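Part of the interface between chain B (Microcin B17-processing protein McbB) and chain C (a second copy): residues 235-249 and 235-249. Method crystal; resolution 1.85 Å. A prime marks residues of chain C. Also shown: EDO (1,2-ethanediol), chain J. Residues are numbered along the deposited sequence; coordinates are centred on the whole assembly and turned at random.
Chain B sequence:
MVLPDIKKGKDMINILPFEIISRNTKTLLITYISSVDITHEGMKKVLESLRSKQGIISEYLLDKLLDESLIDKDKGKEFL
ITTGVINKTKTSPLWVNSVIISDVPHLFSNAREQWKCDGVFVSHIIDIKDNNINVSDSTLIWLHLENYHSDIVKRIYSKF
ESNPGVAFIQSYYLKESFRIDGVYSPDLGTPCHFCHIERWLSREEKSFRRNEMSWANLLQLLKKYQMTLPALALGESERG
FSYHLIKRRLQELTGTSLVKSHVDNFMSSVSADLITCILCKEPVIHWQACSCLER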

ATOM      1  N   GLY B 235      27.073 -11.316 -12.033  1.00 37.12           N
ATOM      2  CA  GLY B 235      28.503 -11.457 -11.835  1.00 37.14           C
ATOM      3  C   GLY B 235      28.730 -12.223 -10.555  1.00 35.68           C
ATOM      4  O   GLY B 235      27.747 -12.566  -9.852  1.00 33.59           O
ATOM      5  N   GLU B 236      30.010 -12.473 -10.236  1.00 35.91           N
ATOM      6  CA  GLU B 236      30.388 -13.152  -9.006  1.00 35.53           C
ATOM      7  C   GLU B 236      29.819 -12.453  -7.765  1.00 32.83           C
ATOM      8  O   GLU B 236      29.355 -13.125  -6.845  1.00 31.49           O
ATOM      9  CB  GLU B 236      31.914 -13.312  -8.861  1.00 38.37           C
ATOM     10  CG  GLU B 236      32.336 -14.265  -7.730  1.00 40.19           C
ATOM     11  CD  GLU B 236      33.773 -14.109  -7.178  1.00 43.16           C
ATOM     12  OE1 GLU B 236      34.765 -14.050  -7.935  1.00 44.74           O
ATOM     13  OE2 GLU B 236      33.920 -14.078  -5.926  1.00 45.66           O
ATOM     14  N   SER B 237      29.838 -11.122  -7.720  1.00 31.69           N
ATOM     15  CA  SER B 237      29.387 -10.450  -6.496  1.00 30.29           C
ATOM     16  C   SER B 237      27.878 -10.624  -6.266  1.00 28.73           C
ATOM     17  O   SER B 237      27.454 -10.812  -5.139  1.00 26.81           O
ATOM     18  CB  SER B 237      29.782  -8.975  -6.486  1.00 30.75           C
ATOM     19  OG  SER B 237      28.981  -8.253  -7.402  1.00 30.94           O
ATOM     20  N   GLU B 238      27.067 -10.580  -7.331  1.00 29.31           N
ATOM     21  CA  GLU B 238      25.628 -10.799  -7.196  1.00 28.87           C
ATOM     22  C   GLU B 238      25.345 -12.226  -6.687  1.00 27.57           C
ATOM     23  O   GLU B 238      24.501 -12.435  -5.823  1.00 25.96           O
ATOM     24  CB  GLU B 238      24.876 -10.562  -8.504  1.00 30.45           C
ATOM     25  CG  GLU B 238      24.714  -9.098  -8.886  1.00 32.38           C
ATOM     26  CD  GLU B 238      25.953  -8.458  -9.491  1.00 34.43           C
ATOM     27  OE1 GLU B 238      26.910  -9.171  -9.886  1.00 36.11           O
ATOM     28  OE2 GLU B 238      25.985  -7.207  -9.545  1.00 36.13           O
ATOM     29  N   ARG B 239      26.078 -13.190  -7.223  1.00 27.94           N
ATOM     30  CA  ARG B 239      25.960 -14.579  -6.747  1.00 28.03           C
ATOM     31  C   ARG B 239      26.325 -14.729  -5.265  1.00 26.61           C
ATOM     32  O   ARG B 239      25.635 -15.437  -4.535  1.00 25.25           O
ATOM     33  CB  ARG B 239      26.788 -15.541  -7.602  1.00 29.15           C
ATOM     34  CG  ARG B 239      26.276 -15.677  -9.000  1.00 30.86           C
ATOM     35  CD  ARG B 239      27.084 -16.647  -9.828  1.00 32.88           C
ATOM     36  NE  ARG B 239      26.453 -16.762 -11.138  1.00 34.18           N
ATOM     37  CZ  ARG B 239      26.855 -16.150 -12.253  1.00 36.89           C
ATOM     38  NH1 ARG B 239      27.971 -15.395 -12.298  1.00 39.04           N
ATOM     39  NH2 ARG B 239      26.158 -16.321 -13.359  1.00 37.67           N
ATOM     40  N   GLY B 240      27.379 -14.032  -4.831  1.00 27.22           N
ATOM     41  CA  GLY B 240      27.829 -14.076  -3.412  1.00 27.13           C
ATOM     42  C   GLY B 240      26.817 -13.482  -2.454  1.00 26.41           C
ATOM     43  O   GLY B 240      26.504 -14.057  -1.418  1.00 25.43           O
ATOM     44  N   PHE B 241      26.272 -12.339  -2.841  1.00 26.99           N
ATOM     45  CA  PHE B 241      25.189 -11.671  -2.110  1.00 26.79           C
ATOM     46  C   PHE B 241      23.989 -12.593  -1.990  1.00 25.12           C
ATOM     47  O   PHE B 241      23.471 -12.805  -0.895  1.00 24.30           O
ATOM     48  CB  PHE B 241      24.834 -10.388  -2.876  1.00 28.58           C
ATOM     49  CG  PHE B 241      23.824  -9.500  -2.205  1.00 30.18           C
ATOM     50  CD1 PHE B 241      24.201  -8.604  -1.194  1.00 31.80           C
ATOM     51  CD2 PHE B 241      22.515  -9.497  -2.629  1.00 31.27           C
ATOM     52  CE1 PHE B 241      23.272  -7.737  -0.609  1.00 31.76           C
ATOM     53  CE2 PHE B 241      21.586  -8.634  -2.060  1.00 32.38           C
ATOM     54  CZ  PHE B 241      21.958  -7.758  -1.044  1.00 31.97           C
ATOM     55  N   SER B 242      23.582 -13.167  -3.121  1.00 24.67           N
ATOM     56  CA  SER B 242      22.468 -14.138  -3.169  1.00 23.96           C
ATOM     57  C   SER B 242      22.714 -15.340  -2.255  1.00 23.58           C
ATOM     58  O   SER B 242      21.844 -15.762  -1.504  1.00 22.94           O
ATOM     59  CB  SER B 242      22.272 -14.637  -4.604  1.00 24.49           C
ATOM     60  OG  SER B 242      21.908 -13.573  -5.482  1.00 25.03           O
ATOM     61  N   TYR B 243      23.931 -15.868  -2.327  1.00 24.63           N
ATOM     62  CA  TYR B 243      24.365 -17.008  -1.503  1.00 24.57           C
ATOM     63  C   TYR B 243      24.185 -16.718  -0.012  1.00 24.08           C
ATOM     64  O   TYR B 243      23.653 -17.548   0.721  1.00 23.84           O
ATOM     65  CB  TYR B 243      25.827 -17.299  -1.818  1.00 25.48           C
ATOM     66  CG  TYR B 243      26.460 -18.544  -1.261  1.00 25.90           C
ATOM     67  CD1 TYR B 243      26.165 -19.796  -1.796  1.00 26.13           C
ATOM     68  CD2 TYR B 243      27.423 -18.466  -0.254  1.00 26.16           C
ATOM     69  CE1 TYR B 243      26.802 -20.945  -1.324  1.00 26.97           C
ATOM     70  CE2 TYR B 243      28.072 -19.618   0.226  1.00 27.14           C
ATOM     71  CZ  TYR B 243      27.758 -20.854  -0.329  1.00 27.17           C
ATOM     72  OH  TYR B 243      28.366 -21.986   0.143  1.00 28.09           O
ATOM     73  N   HIS B 244      24.611 -15.531   0.421  1.00 23.89           N
ATOM     74  CA  HIS B 244      24.428 -15.140   1.801  1.00 23.71           C
ATOM     75  C   HIS B 244      22.953 -15.017   2.202  1.00 23.34           C
ATOM     76  O   HIS B 244      22.566 -15.471   3.291  1.00 22.41           O
ATOM     77  CB  HIS B 244      25.175 -13.844   2.073  1.00 24.13           C
ATOM     78  CG  HIS B 244      25.211 -13.468   3.512  1.00 24.09           C
ATOM     79  ND1 HIS B 244      25.820 -14.251   4.478  1.00 23.62           N
ATOM     80  CD2 HIS B 244      24.694 -12.394   4.157  1.00 23.85           C
ATOM     81  CE1 HIS B 244      25.656 -13.676   5.658  1.00 24.23           C
ATOM     82  NE2 HIS B 244      24.990 -12.544   5.487  1.00 24.64           N
ATOM     83  N   LEU B 245      22.136 -14.383   1.351  1.00 23.53           N
ATOM     84  CA  LEU B 245      20.701 -14.282   1.629  1.00 23.95           C
ATOM     85  C   LEU B 245      19.980 -15.622   1.743  1.00 23.27           C
ATOM     86  O   LEU B 245      19.129 -15.796   2.618  1.00 23.00           O
ATOM     87  CB  LEU B 245      20.002 -13.378   0.606  1.00 24.93           C
ATOM     88  CG  LEU B 245      20.243 -11.887   0.726  1.00 26.93           C
ATOM     89  CD1 LEU B 245      19.489 -11.144  -0.383  1.00 27.86           C
ATOM     90  CD2 LEU B 245      19.763 -11.350   2.046  1.00 27.86           C
ATOM     91  N   ILE B 246      20.346 -16.563   0.883  1.00 23.18           N
ATOM     92  CA  ILE B 246      19.847 -17.943   0.947  1.00 22.93           C
ATOM     93  C   ILE B 246      20.229 -18.579   2.291  1.00 23.47           C
ATOM     94  O   ILE B 246      19.367 -19.110   3.028  1.00 22.28           O
ATOM     95  CB  ILE B 246      20.353 -18.773  -0.245  1.00 23.56           C
ATOM     96  CG1 ILE B 246      19.745 -18.265  -1.563  1.00 23.57           C
ATOM     97  CG2 ILE B 246      20.011 -20.254  -0.091  1.00 23.77           C
ATOM     98  CD1 ILE B 246      20.329 -18.866  -2.822  1.00 23.73           C
ATOM     99  N   LYS B 247      21.513 -18.490   2.635  1.00 23.54           N
ATOM    100  CA  LYS B 247      21.986 -19.027   3.896  1.00 24.09           C
ATOM    101  C   LYS B 247      21.232 -18.463   5.095  1.00 23.59           C
ATOM    102  O   LYS B 247      20.734 -19.220   5.945  1.00 22.71           O
ATOM    103  CB  LYS B 247      23.487 -18.787   4.059  1.00 25.26           C
ATOM    104  CG  LYS B 247      24.030 -19.574   5.242  1.00 26.89           C
ATOM    105  CD  LYS B 247      25.434 -19.160   5.617  1.00 28.51           C
ATOM    106  CE  LYS B 247      25.398 -17.965   6.548  1.00 27.98           C
ATOM    107  NZ  LYS B 247      26.781 -17.719   6.966  1.00 28.55           N
ATOM    108  N   ARG B 248      21.119 -17.130   5.147  1.00 22.98           N
ATOM    109  CA  ARG B 248      20.448 -16.511   6.267  1.00 23.06           C
ATOM    110  C   ARG B 248      18.976 -16.832   6.337  1.00 22.81           C
ATOM    111  O   ARG B 248      18.446 -17.014   7.421  1.00 22.40           O
ATOM    112  CB  ARG B 248      20.642 -15.008   6.305  1.00 23.03           C
ATOM    113  CG  ARG B 248      22.056 -14.623   6.630  1.00 23.90           C
ATOM    114  CD  ARG B 248      22.524 -15.186   7.977  1.00 24.28           C
ATOM    115  NE  ARG B 248      23.669 -14.424   8.436  1.00 24.93           N
ATOM    116  CZ  ARG B 248      24.581 -14.834   9.301  1.00 26.09           C
ATOM    117  NH1 ARG B 248      24.523 -16.038   9.871  1.00 26.74           N
ATOM    118  NH2 ARG B 248      25.555 -13.995   9.628  1.00 27.08           N
ATOM    119  N   ARG B 249      18.337 -16.955   5.186  1.00 23.21           N
ATOM    120  CA  ARG B 249      16.954 -17.346   5.169  1.00 23.67           C
ATOM    121  C   ARG B 249      16.747 -18.782   5.661  1.00 23.42           C
ATOM    122  O   ARG B 249      15.855 -19.050   6.468  1.00 23.28           O
ATOM    123  CB  ARG B 249      16.340 -17.064   3.777  1.00 24.76           C
ATOM    124  CG  ARG B 249      14.853 -17.311   3.728  1.00 25.21           C
ATOM    125  CD  ARG B 249      14.109 -16.228   4.482  1.00 25.97           C
ATOM    126  NE  ARG B 249      12.682 -16.485   4.449  1.00 26.65           N
ATOM    127  CZ  ARG B 249      11.859 -16.551   5.491  1.00 27.29           C
ATOM    128  NH1 ARG B 249      12.270 -16.315   6.747  1.00 28.23           N
ATOM    129  NH2 ARG B 249      10.575 -16.821   5.263  1.00 27.53           N
TER
ATOM    130  N   GLY C 235      32.402 -16.435   7.365  1.00 31.46           N
ATOM    131  CA  GLY C 235      32.567 -17.527   6.421  1.00 31.99           C
ATOM    132  C   GLY C 235      32.506 -16.988   5.010  1.00 31.10           C
ATOM    133  O   GLY C 235      32.501 -15.767   4.780  1.00 29.73           O
ATOM    134  N   GLU C 236      32.434 -17.900   4.064  1.00 31.63           N
ATOM    135  CA  GLU C 236      32.368 -17.528   2.645  1.00 32.05           C
ATOM    136  C   GLU C 236      31.183 -16.594   2.345  1.00 29.89           C
ATOM    137  O   GLU C 236      31.351 -15.618   1.602  1.00 28.79           O
ATOM    138  CB  GLU C 236      32.267 -18.755   1.755  1.00 34.60           C
ATOM    139  CG  GLU C 236      32.379 -18.446   0.263  1.00 37.28           C
ATOM    140  CD  GLU C 236      32.186 -19.681  -0.627  1.00 40.23           C
ATOM    141  OE1 GLU C 236      32.676 -20.776  -0.284  1.00 42.91           O
ATOM    142  OE2 GLU C 236      31.540 -19.556  -1.687  1.00 43.63           O
ATOM    143  N   SER C 237      30.008 -16.891   2.891  1.00 28.46           N
ATOM    144  CA  SER C 237      28.825 -16.093   2.536  1.00 28.34           C
ATOM    145  C   SER C 237      28.934 -14.640   3.023  1.00 27.75           C
ATOM    146  O   SER C 237      28.580 -13.711   2.299  1.00 27.01           O
ATOM    147  CB  SER C 237      27.533 -16.758   2.989  1.00 28.51           C
ATOM    148  OG  SER C 237      27.343 -16.661   4.366  1.00 28.22           O
ATOM    149  N   GLU C 238      29.458 -14.446   4.226  1.00 27.13           N
ATOM    150  CA  GLU C 238      29.599 -13.099   4.762  1.00 27.35           C
ATOM    151  C   GLU C 238      30.583 -12.301   3.933  1.00 26.58           C
ATOM    152  O   GLU C 238      30.357 -11.108   3.695  1.00 26.04           O
ATOM    153  CB  GLU C 238      30.048 -13.104   6.204  1.00 27.82           C
ATOM    154  CG  GLU C 238      28.974 -13.529   7.187  1.00 28.59           C
ATOM    155  CD  GLU C 238      28.786 -15.050   7.295  1.00 30.23           C
ATOM    156  OE1 GLU C 238      29.716 -15.821   6.958  1.00 29.49           O
ATOM    157  OE2 GLU C 238      27.669 -15.465   7.687  1.00 31.70           O
ATOM    158  N   ARG C 239      31.653 -12.955   3.480  1.00 26.20           N
ATOM    159  CA  ARG C 239      32.622 -12.319   2.637  1.00 26.42           C
ATOM    160  C   ARG C 239      32.050 -11.981   1.243  1.00 26.58           C
ATOM    161  O   ARG C 239      32.345 -10.913   0.714  1.00 25.88           O
ATOM    162  CB  ARG C 239      33.887 -13.166   2.543  1.00 27.77           C
ATOM    163  CG  ARG C 239      34.665 -13.174   3.867  1.00 28.11           C
ATOM    164  CD  ARG C 239      35.800 -14.171   3.835  1.00 29.28           C
ATOM    165  NE  ARG C 239      36.603 -14.049   5.033  1.00 29.91           N
ATOM    166  CZ  ARG C 239      36.915 -15.034   5.868  1.00 31.45           C
ATOM    167  NH1 ARG C 239      36.529 -16.291   5.637  1.00 32.06           N
ATOM    168  NH2 ARG C 239      37.658 -14.759   6.947  1.00 31.49           N
ATOM    169  N   GLY C 240      31.229 -12.866   0.660  1.00 26.68           N
ATOM    170  CA  GLY C 240      30.568 -12.579  -0.622  1.00 27.04           C
ATOM    171  C   GLY C 240      29.607 -11.399  -0.501  1.00 26.89           C
ATOM    172  O   GLY C 240      29.543 -10.561  -1.373  1.00 26.59           O
ATOM    173  N   PHE C 241      28.847 -11.351   0.588  1.00 26.56           N
ATOM    174  CA  PHE C 241      27.980 -10.236   0.883  1.00 26.80           C
ATOM    175  C   PHE C 241      28.778  -8.929   0.969  1.00 26.05           C
ATOM    176  O   PHE C 241      28.389  -7.916   0.364  1.00 25.19           O
ATOM    177  CB  PHE C 241      27.268 -10.537   2.196  1.00 27.92           C
ATOM    178  CG  PHE C 241      26.232  -9.544   2.591  1.00 29.08           C
ATOM    179  CD1 PHE C 241      24.969  -9.558   2.011  1.00 31.47           C
ATOM    180  CD2 PHE C 241      26.475  -8.665   3.611  1.00 29.88           C
ATOM    181  CE1 PHE C 241      23.978  -8.669   2.430  1.00 31.60           C
ATOM    182  CE2 PHE C 241      25.495  -7.779   4.030  1.00 31.09           C
ATOM    183  CZ  PHE C 241      24.253  -7.768   3.434  1.00 30.60           C
ATOM    184  N   SER C 242      29.887  -8.957   1.729  1.00 25.32           N
ATOM    185  CA  SER C 242      30.759  -7.772   1.865  1.00 25.26           C
ATOM    186  C   SER C 242      31.329  -7.313   0.502  1.00 24.91           C
ATOM    187  O   SER C 242      31.334  -6.132   0.192  1.00 24.56           O
ATOM    188  CB  SER C 242      31.910  -8.049   2.839  1.00 25.37           C
ATOM    189  OG  SER C 242      31.390  -8.371   4.118  1.00 26.28           O
ATOM    190  N   TYR C 243      31.776  -8.275  -0.291  1.00 24.53           N
ATOM    191  CA  TYR C 243      32.359  -8.046  -1.631  1.00 25.11           C
ATOM    192  C   TYR C 243      31.393  -7.270  -2.553  1.00 25.27           C
ATOM    193  O   TYR C 243      31.777  -6.304  -3.247  1.00 25.20           O
ATOM    194  CB  TYR C 243      32.707  -9.432  -2.186  1.00 25.65           C
ATOM    195  CG  TYR C 243      33.433  -9.525  -3.492  1.00 26.96           C
ATOM    196  CD1 TYR C 243      34.802  -9.291  -3.568  1.00 27.40           C
ATOM    197  CD2 TYR C 243      32.776  -9.911  -4.640  1.00 27.75           C
ATOM    198  CE1 TYR C 243      35.485  -9.419  -4.786  1.00 28.81           C
ATOM    199  CE2 TYR C 243      33.436 -10.034  -5.848  1.00 28.76           C
ATOM    200  CZ  TYR C 243      34.791  -9.794  -5.917  1.00 28.92           C
ATOM    201  OH  TYR C 243      35.447  -9.944  -7.134  1.00 30.31           O
ATOM    202  N   HIS C 244      30.131  -7.687  -2.543  1.00 24.95           N
ATOM    203  CA  HIS C 244      29.095  -7.030  -3.331  1.00 25.09           C
ATOM    204  C   HIS C 244      28.793  -5.611  -2.829  1.00 24.72           C
ATOM    205  O   HIS C 244      28.653  -4.706  -3.623  1.00 24.15           O
ATOM    206  CB  HIS C 244      27.817  -7.873  -3.389  1.00 25.25           C
ATOM    207  CG  HIS C 244      26.768  -7.309  -4.300  1.00 25.55           C
ATOM    208  ND1 HIS C 244      26.933  -7.257  -5.664  1.00 26.06           N
ATOM    209  CD2 HIS C 244      25.571  -6.728  -4.041  1.00 25.67           C
ATOM    210  CE1 HIS C 244      25.861  -6.706  -6.211  1.00 26.99           C
ATOM    211  NE2 HIS C 244      25.021  -6.373  -5.249  1.00 26.49           N
ATOM    212  N   LEU C 245      28.722  -5.423  -1.523  1.00 24.47           N
ATOM    213  CA  LEU C 245      28.535  -4.077  -0.967  1.00 25.02           C
ATOM    214  C   LEU C 245      29.665  -3.109  -1.348  1.00 24.62           C
ATOM    215  O   LEU C 245      29.424  -1.947  -1.682  1.00 24.34           O
ATOM    216  CB  LEU C 245      28.338  -4.118   0.545  1.00 25.28           C
ATOM    217  CG  LEU C 245      27.018  -4.698   1.023  1.00 27.10           C
ATOM    218  CD1 LEU C 245      26.986  -4.762   2.541  1.00 28.09           C
ATOM    219  CD2 LEU C 245      25.868  -3.848   0.536  1.00 28.41           C
ATOM    220  N   ILE C 246      30.880  -3.603  -1.326  1.00 24.26           N
ATOM    221  CA  ILE C 246      32.050  -2.842  -1.724  1.00 24.57           C
ATOM    222  C   ILE C 246      31.938  -2.439  -3.189  1.00 25.38           C
ATOM    223  O   ILE C 246      32.121  -1.270  -3.545  1.00 24.73           O
ATOM    224  CB  ILE C 246      33.353  -3.664  -1.462  1.00 24.55           C
ATOM    225  CG1 ILE C 246      33.591  -3.773   0.037  1.00 24.25           C
ATOM    226  CG2 ILE C 246      34.561  -3.018  -2.121  1.00 25.16           C
ATOM    227  CD1 ILE C 246      34.675  -4.762   0.440  1.00 24.56           C
ATOM    228  N   LYS C 247      31.632  -3.420  -4.043  1.00 25.78           N
ATOM    229  CA  LYS C 247      31.436  -3.142  -5.447  1.00 26.73           C
ATOM    230  C   LYS C 247      30.411  -2.053  -5.712  1.00 26.74           C
ATOM    231  O   LYS C 247      30.666  -1.149  -6.509  1.00 26.39           O
ATOM    232  CB  LYS C 247      31.018  -4.375  -6.245  1.00 27.44           C
ATOM    233  CG  LYS C 247      30.953  -4.023  -7.724  1.00 29.01           C
ATOM    234  CD  LYS C 247      30.473  -5.121  -8.602  1.00 30.12           C
ATOM    235  CE  LYS C 247      28.977  -5.283  -8.572  1.00 30.71           C
ATOM    236  NZ  LYS C 247      28.590  -6.392  -9.502  1.00 32.09           N
ATOM    237  N   ARG C 248      29.246  -2.170  -5.084  1.00 26.61           N
ATOM    238  CA  ARG C 248      28.182  -1.207  -5.322  1.00 27.33           C
ATOM    239  C   ARG C 248      28.519   0.159  -4.753  1.00 27.17           C
ATOM    240  O   ARG C 248      28.189   1.169  -5.379  1.00 26.94           O
ATOM    241  CB  ARG C 248      26.830  -1.698  -4.813  1.00 27.58           C
ATOM    242  CG  ARG C 248      26.273  -2.868  -5.595  1.00 29.03           C
ATOM    243  CD  ARG C 248      26.048  -2.553  -7.062  1.00 31.15           C
ATOM    244  NE  ARG C 248      25.377  -3.662  -7.740  1.00 32.78           N
ATOM    245  CZ  ARG C 248      25.238  -3.796  -9.054  1.00 34.42           C
ATOM    246  NH1 ARG C 248      25.726  -2.889  -9.893  1.00 35.62           N
ATOM    247  NH2 ARG C 248      24.590  -4.849  -9.532  1.00 35.21           N
ATOM    248  N   ARG C 249      29.149   0.209  -3.580  1.00 26.24           N
ATOM    249  CA  ARG C 249      29.584   1.498  -3.054  1.00 26.88           C
ATOM    250  C   ARG C 249      30.629   2.173  -3.983  1.00 27.67           C
ATOM    251  O   ARG C 249      30.495   3.378  -4.304  1.00 27.24           O
ATOM    252  CB  ARG C 249      30.087   1.383  -1.627  1.00 26.93           C
ATOM    253  CG  ARG C 249      30.380   2.711  -0.949  1.00 27.50           C
ATOM    254  CD  ARG C 249      29.115   3.520  -0.748  1.00 28.82           C
ATOM    255  NE  ARG C 249      29.445   4.772  -0.111  1.00 29.50           N
ATOM    256  CZ  ARG C 249      29.183   5.988  -0.574  1.00 30.06           C
ATOM    257  NH1 ARG C 249      28.488   6.190  -1.694  1.00 32.08           N
ATOM    258  NH2 ARG C 249      29.604   7.020   0.134  1.00 29.81           N
TER
HETATM  259  C1  EDO J 405      28.156 -15.501  11.336  0.50 38.61           C
HETATM  260  O1  EDO J 405      26.967 -15.178  12.062  0.50 37.48           O
HETATM  261  C2  EDO J 405      29.013 -14.249  11.264  0.50 38.23           C
HETATM  262  O2  EDO J 405      30.019 -14.378  10.261  0.50 39.20           O

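This is a near-symmetric helix-to-helix contact between two copies of McbB, close-packed at a glycine and held by a buried polar and charged cluster toward each end. Residues 236-249 are helical in both chains. The two axes approach to 7.2 Å and their N-to-C directions differ by 134°, so the helices run roughly against each other but cross obliquely. The register is symmetric: Ser237 faces His244′ and His244 faces Ser237′, so each pairing occurs twice with the roles exchanged. Together the two stretches bury 887 Å² of surface.

The crossing is centred on Gly240 and Gly240′. Their CA atoms lie 4.2 Å apart, and Gly240 C is 4.0 Å from Gly240′ C. This is backbone against backbone, with no side chain between. A CB on Gly240 would point toward the partner and sit about 3.1 Å from Gly240′ CA, which is tight. The bare glycines allow the close approach.

Next to the glycines, Phe241 and Phe241′ meet across the interface. Their ring planes are nearly parallel, at 6°, but the rings are slid apart and barely overlap. The centroids are 5.2 Å apart, and the closest atoms are Phe241 CE1 and Phe241′ CE1 at 3.3 Å. His244′ adds to this patch: its CD2 lies over one face of the Phe241 ring, 3.7 Å from Phe241 CD1. The His244 and Phe241′ pair repeats the arrangement, with His244 CD2 3.6 Å from Phe241′ CD1.

The polar chemistry gathers around Ser237 and its counterpart. Ser237 OG and His244′ ND1 are hydrogen-bonded at 2.9 Å, and so are His244 ND1 and Ser237′ OG at 2.9 Å. In each case the serine oxygen lies near the plane of the imidazole, where the nitrogen can take part. The same serine oxygens also accept from lysine: Lys247′ NZ donates to Ser237 OG at 2.8 Å, and Lys247 NZ to Ser237′ OG at 2.9 Å.

Each lysine also pairs with a glutamate. Glu238 OE2 forms a salt bridge with Lys247′ NZ at 2.7 Å, and Glu238′ OE2 with Lys247 NZ at 2.5 Å. Both are hydrogen-bonded as well, so charge and direction work together. The other carboxylate oxygen turns back to its own chain. Gly235 N, at the N-cap position, donates to Glu238 OE1 at 3.0 Å, and Gly235′ N to Glu238′ OE1 at 2.8 Å.

Arginine adds a second positive charge, and here the symmetry loosens. Glu238 OE2 forms a salt bridge with Arg248′ NH2 at 2.7 Å. On the other side Arg248 NH2 is 3.2 Å from Glu238′ OE2, and that oxygen lies over the guanidinium face, so only the charges attract. A 1,2-ethanediol, probably from the crystallisation liquor, occupies the guanidinium edge there, with Arg248 NH2 donating to EDO O1 at 3.1 Å.

Each tyrosine packs against the serine of the other chain. Tyr243 CD2 is 3.7 Å from Ser237′ CB, and Tyr243′ CD2 is 3.6 Å from Ser237 CB.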